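Metallopeptidase containing co-catalytic metalloactive site (PDB 3B2Y) is a putative zinc-dependent hydrolase of the M14 metallopeptidase family, probably with metallocarboxypeptidase activity, crystallised here with nickel in its metal site. Local coordinates at residues Ser73-Ala81 with Gly117-Asn128. Sequence-based numbering, arbitrary orientation. Where two conformers were deposited one is given.
With NI (nickel (II) ion), chain C.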
loop_
_atom_site.group_PDB
_atom_site.type_symbol
_atom_site.label_atom_id
_atom_site.label_comp_id
_atom_site.label_asym_id
_atom_site.label_seq_id
_atom_site.Cartn_x
_atom_site.Cartn_y
_atom_site.Cartn_z
ATOM N N SER A 73 0.233 -0.378 2.905
ATOM C CA SER A 73 -1.096 -0.814 2.515
ATOM C C SER A 73 -1.981 -0.797 3.730
ATOM O O SER A 73 -1.553 -0.357 4.826
ATOM C CB SER A 73 -1.034 -2.217 1.922
ATOM O OG SER A 73 -2.246 -2.591 1.285
ATOM N N GLY A 74 -3.181 -1.334 3.542
ATOM C CA GLY A 74 -4.167 -1.497 4.626
ATOM C C GLY A 74 -4.605 -0.201 5.280
ATOM O O GLY A 74 -4.903 -0.189 6.438
ATOM N N PHE A 75 -4.694 0.890 4.510
ATOM C CA PHE A 75 -5.317 2.116 5.032
ATOM C C PHE A 75 -6.860 1.939 5.071
ATOM O O PHE A 75 -7.517 2.555 5.905
ATOM C CB PHE A 75 -4.982 3.315 4.120
ATOM C CG PHE A 75 -3.618 3.886 4.366
ATOM C CD1 PHE A 75 -2.487 3.328 3.787
ATOM C CD2 PHE A 75 -3.468 4.962 5.227
ATOM C CE1 PHE A 75 -1.214 3.845 4.094
ATOM C CE2 PHE A 75 -2.207 5.512 5.500
ATOM C CZ PHE A 75 -1.091 4.948 4.974
ATOM N N HIS A 76 -7.418 1.188 4.090
ATOM C CA HIS A 76 -8.854 1.021 3.946
ATOM C C HIS A 76 -9.182 -0.443 4.147
ATOM O O HIS A 76 -8.645 -1.322 3.471
ATOM C CB HIS A 76 -9.329 1.548 2.604
ATOM C CG HIS A 76 -9.133 3.017 2.443
ATOM N ND1 HIS A 76 -8.646 3.578 1.299
ATOM C CD2 HIS A 76 -9.314 4.047 3.312
ATOM C CE1 HIS A 76 -8.582 4.892 1.432
ATOM N NE2 HIS A 76 -8.978 5.204 2.645
ATOM N N GLY A 77 -10.031 -0.721 5.119
ATOM C CA GLY A 77 -10.232 -2.096 5.522
ATOM C C GLY A 77 -10.942 -3.004 4.566
ATOM O O GLY A 77 -10.790 -4.212 4.633
ATOM N N GLU A 78 -11.708 -2.434 3.653
ATOM C CA GLU A 78 -12.349 -3.232 2.595
ATOM C C GLU A 78 -11.320 -3.609 1.491
ATOM O O GLU A 78 -11.624 -4.421 0.629
ATOM C CB GLU A 78 -13.582 -2.518 2.019
ATOM C CG GLU A 78 -13.448 -1.515 0.880
ATOM C CD GLU A 78 -12.873 -0.200 1.304
ATOM O OE1 GLU A 78 -12.182 -0.205 2.334
ATOM O OE2 GLU A 78 -13.066 0.834 0.604
ATOM N N GLU A 79 -10.142 -2.980 1.516
ATOM C CA GLU A 79 -9.107 -3.166 0.480
ATOM C C GLU A 79 -8.082 -4.227 0.884
ATOM O O GLU A 79 -6.889 -3.991 0.880
ATOM C CB GLU A 79 -8.446 -1.805 0.208
ATOM C CG GLU A 79 -9.493 -0.831 -0.335
ATOM C CD GLU A 79 -8.991 0.604 -0.589
ATOM O OE1 GLU A 79 -7.769 0.815 -0.532
ATOM O OE2 GLU A 79 -9.883 1.511 -0.758
ATOM N N ALA A 80 -8.588 -5.412 1.248
ATOM C CA ALA A 80 -7.813 -6.454 1.945
ATOM C C ALA A 80 -6.718 -7.136 1.100
ATOM O O ALA A 80 -5.725 -7.691 1.648
ATOM C CB ALA A 80 -8.768 -7.504 2.581
ATOM N N ALA A 81 -6.836 -7.060 -0.223
ATOM C CA ALA A 81 -5.811 -7.600 -1.111
ATOM C C ALA A 81 -4.456 -6.928 -0.993
ATOM O O ALA A 81 -3.422 -7.502 -1.375
ATOM C CB ALA A 81 -6.272 -7.558 -2.633
ATOM N N GLY A 117 -13.694 -5.595 7.842
ATOM C CA GLY A 117 -13.820 -5.484 6.396
ATOM C C GLY A 117 -14.433 -4.197 5.831
ATOM O O GLY A 117 -15.072 -4.221 4.772
ATOM N N HIS A 118 -14.239 -3.071 6.505
ATOM C CA HIS A 118 -14.766 -1.797 5.987
ATOM C C HIS A 118 -13.693 -0.714 5.935
ATOM O O HIS A 118 -12.711 -0.754 6.633
ATOM C CB HIS A 118 -16.018 -1.321 6.767
ATOM C CG HIS A 118 -15.836 -1.149 8.248
ATOM N ND1 HIS A 118 -14.818 -0.409 8.805
ATOM C CD2 HIS A 118 -16.616 -1.531 9.283
ATOM C CE1 HIS A 118 -14.934 -0.411 10.121
ATOM N NE2 HIS A 118 -16.023 -1.073 10.441
ATOM N N ARG A 119 -13.976 0.287 5.137
ATOM C CA ARG A 119 -13.028 1.317 4.781
ATOM C C ARG A 119 -12.529 2.080 5.981
ATOM O O ARG A 119 -11.326 2.299 6.120
ATOM C CB ARG A 119 -13.760 2.272 3.886
ATOM C CG ARG A 119 -12.969 3.441 3.296
ATOM C CD ARG A 119 -13.834 4.059 2.196
ATOM N NE ARG A 119 -13.050 5.039 1.473
ATOM C CZ ARG A 119 -12.148 4.719 0.548
ATOM N NH1 ARG A 119 -11.923 3.456 0.210
ATOM N NH2 ARG A 119 -11.447 5.682 -0.023
ATOM N N PHE A 120 -13.459 2.483 6.854
ATOM C CA PHE A 120 -13.035 3.329 8.001
ATOM C C PHE A 120 -12.461 2.519 9.132
ATOM O O PHE A 120 -12.594 1.303 9.202
ATOM C CB PHE A 120 -14.178 4.130 8.502
ATOM C CG PHE A 120 -14.742 5.061 7.494
ATOM C CD1 PHE A 120 -13.938 5.620 6.499
ATOM C CD2 PHE A 120 -16.068 5.401 7.554
ATOM C CE1 PHE A 120 -14.466 6.510 5.597
ATOM C CE2 PHE A 120 -16.613 6.291 6.623
ATOM C CZ PHE A 120 -15.790 6.851 5.674
ATOM N N ASN A 121 -11.850 3.219 10.081
ATOM C CA ASN A 121 -11.519 2.582 11.301
ATOM C C ASN A 121 -12.820 2.482 12.067
ATOM O O ASN A 121 -13.890 2.955 11.680
ATOM C CB ASN A 121 -10.425 3.349 12.085
ATOM C CG ASN A 121 -10.824 4.778 12.437
ATOM O OD1 ASN A 121 -12.009 5.147 12.446
ATOM N ND2 ASN A 121 -9.817 5.581 12.806
ATOM N N ARG A 122 -12.725 1.909 13.212
ATOM C CA ARG A 122 -13.967 1.661 13.951
ATOM C C ARG A 122 -14.592 2.911 14.579
ATOM O O ARG A 122 -15.674 2.850 15.165
ATOM C CB ARG A 122 -13.699 0.594 14.954
ATOM C CG ARG A 122 -13.188 1.023 16.235
ATOM C CD ARG A 122 -13.844 0.124 17.257
ATOM N NE ARG A 122 -13.083 0.238 18.463
ATOM C CZ ARG A 122 -13.422 1.027 19.473
ATOM N NH1 ARG A 122 -14.569 1.730 19.464
ATOM N NH2 ARG A 122 -12.614 1.067 20.530
ATOM N N PHE A 123 -13.842 4.015 14.520
ATOM C CA PHE A 123 -14.302 5.322 14.931
ATOM C C PHE A 123 -14.908 6.157 13.783
ATOM O O PHE A 123 -15.330 7.314 13.994
ATOM C CB PHE A 123 -13.181 6.092 15.658
ATOM C CG PHE A 123 -12.304 5.238 16.575
ATOM C CD1 PHE A 123 -12.728 4.814 17.833
ATOM C CD2 PHE A 123 -11.039 4.889 16.176
ATOM C CE1 PHE A 123 -11.889 4.041 18.641
ATOM C CE2 PHE A 123 -10.194 4.117 16.980
ATOM C CZ PHE A 123 -10.612 3.694 18.202
ATOM N N GLY A 124 -15.062 5.573 12.591
ATOM C CA GLY A 124 -15.719 6.238 11.462
ATOM C C GLY A 124 -14.823 7.181 10.675
ATOM O O GLY A 124 -15.327 7.993 9.921
ATOM N N GLU A 125 -13.511 7.081 10.848
ATOM C CA GLU A 125 -12.578 8.014 10.187
ATOM C C GLU A 125 -11.881 7.296 9.022
ATOM O O GLU A 125 -11.535 6.124 9.144
ATOM C CB GLU A 125 -11.464 8.463 11.189
ATOM C CG GLU A 125 -11.941 9.060 12.567
ATOM C CD GLU A 125 -10.759 9.258 13.585
ATOM O OE1 GLU A 125 -9.940 8.310 13.781
ATOM O OE2 GLU A 125 -10.639 10.392 14.132
ATOM N N ASN A 126 -11.597 8.050 7.964
ATOM C CA ASN A 126 -10.774 7.607 6.827
ATOM C C ASN A 126 -9.253 7.832 7.138
ATOM O O ASN A 126 -8.782 8.997 7.138
ATOM C CB ASN A 126 -11.145 8.406 5.605
ATOM C CG ASN A 126 -10.460 7.917 4.330
ATOM O OD1 ASN A 126 -9.451 7.216 4.349
ATOM N ND2 ASN A 126 -11.060 8.280 3.191
ATOM N N PRO A 127 -8.486 6.754 7.397
ATOM C CA PRO A 127 -7.065 6.892 7.698
ATOM C C PRO A 127 -6.175 7.476 6.555
ATOM O O PRO A 127 -5.037 7.839 6.809
ATOM C CB PRO A 127 -6.642 5.451 8.013
ATOM C CG PRO A 127 -7.906 4.790 8.464
ATOM C CD PRO A 127 -8.864 5.335 7.448
ATOM N N ASN A 128 -6.664 7.534 5.322
ATOM C CA ASN A 128 -5.859 8.075 4.245
ATOM C C ASN A 128 -6.213 9.506 3.900
ATOM O O ASN A 128 -6.113 9.941 2.755
ATOM C CB ASN A 128 -5.970 7.175 3.023
ATOM C CG ASN A 128 -4.810 7.358 2.066
ATOM O OD1 ASN A 128 -3.695 7.710 2.481
ATOM N ND2 ASN A 128 -5.117 7.294 0.771
HETATM NI NI NI C . -8.138 2.862 -0.738
HETATM O O HOH W 1 -8.829 2.876 -2.933
HETATM O O HOH W 2 -8.703 4.440 -1.431
#
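The guanidinium of Arg-119 lies flat on one face of the His-76 ring, with centres 3.7 Å apart and planes inclined by 26°. With CG anti to the backbone N (chi1 -177°), its extended chain carries the group alongside His-76, and the last torsion (chi4 78°) lays it on the ring. At the guanidinium edge, Arg-119 NH1 donates in plane to the syn lone pair of Glu-78 OE2 at 2.9 Å, a salt bridge, and, slightly tilted, to Glu-79 OE2 at 3.0 Å, nearly along its C-O axis. His-76 ND1 binds nickel at 2.2 Å, while His-76 NE2 gives its hydrogen to Asn-126 OD1 at 2.7 Å, in the ring plane. That oxygen also accepts from the backbone N of Asn-128, an Asx turn, and the two donors arrive from opposite faces of the amide. Packing is tight at Gly-77, whose CA lies 3.0 Å from His-118 O; a CB there would run into that oxygen. The turn from Asn-121 to Gly-124 leaves this buried centre, with Arg-122 and Phe-123 exposed. With an alanine at Arg-119 the guanidinium is gone, and Glu-78 OE2 would probably be left without its cationic mate and the imidazole face without its stack. His-76 and bidentate Glu-79, with His-170, form the His-X-X-Glu plus His metal site of M14 peptidases. A second-shell amide thus orients the histidine, and the arginine's charge would probably temper electron donation by Glu-79; its place beside the metal is consistent with the arginine that polarises the scissile carbonyl in M14 carboxypeptidases.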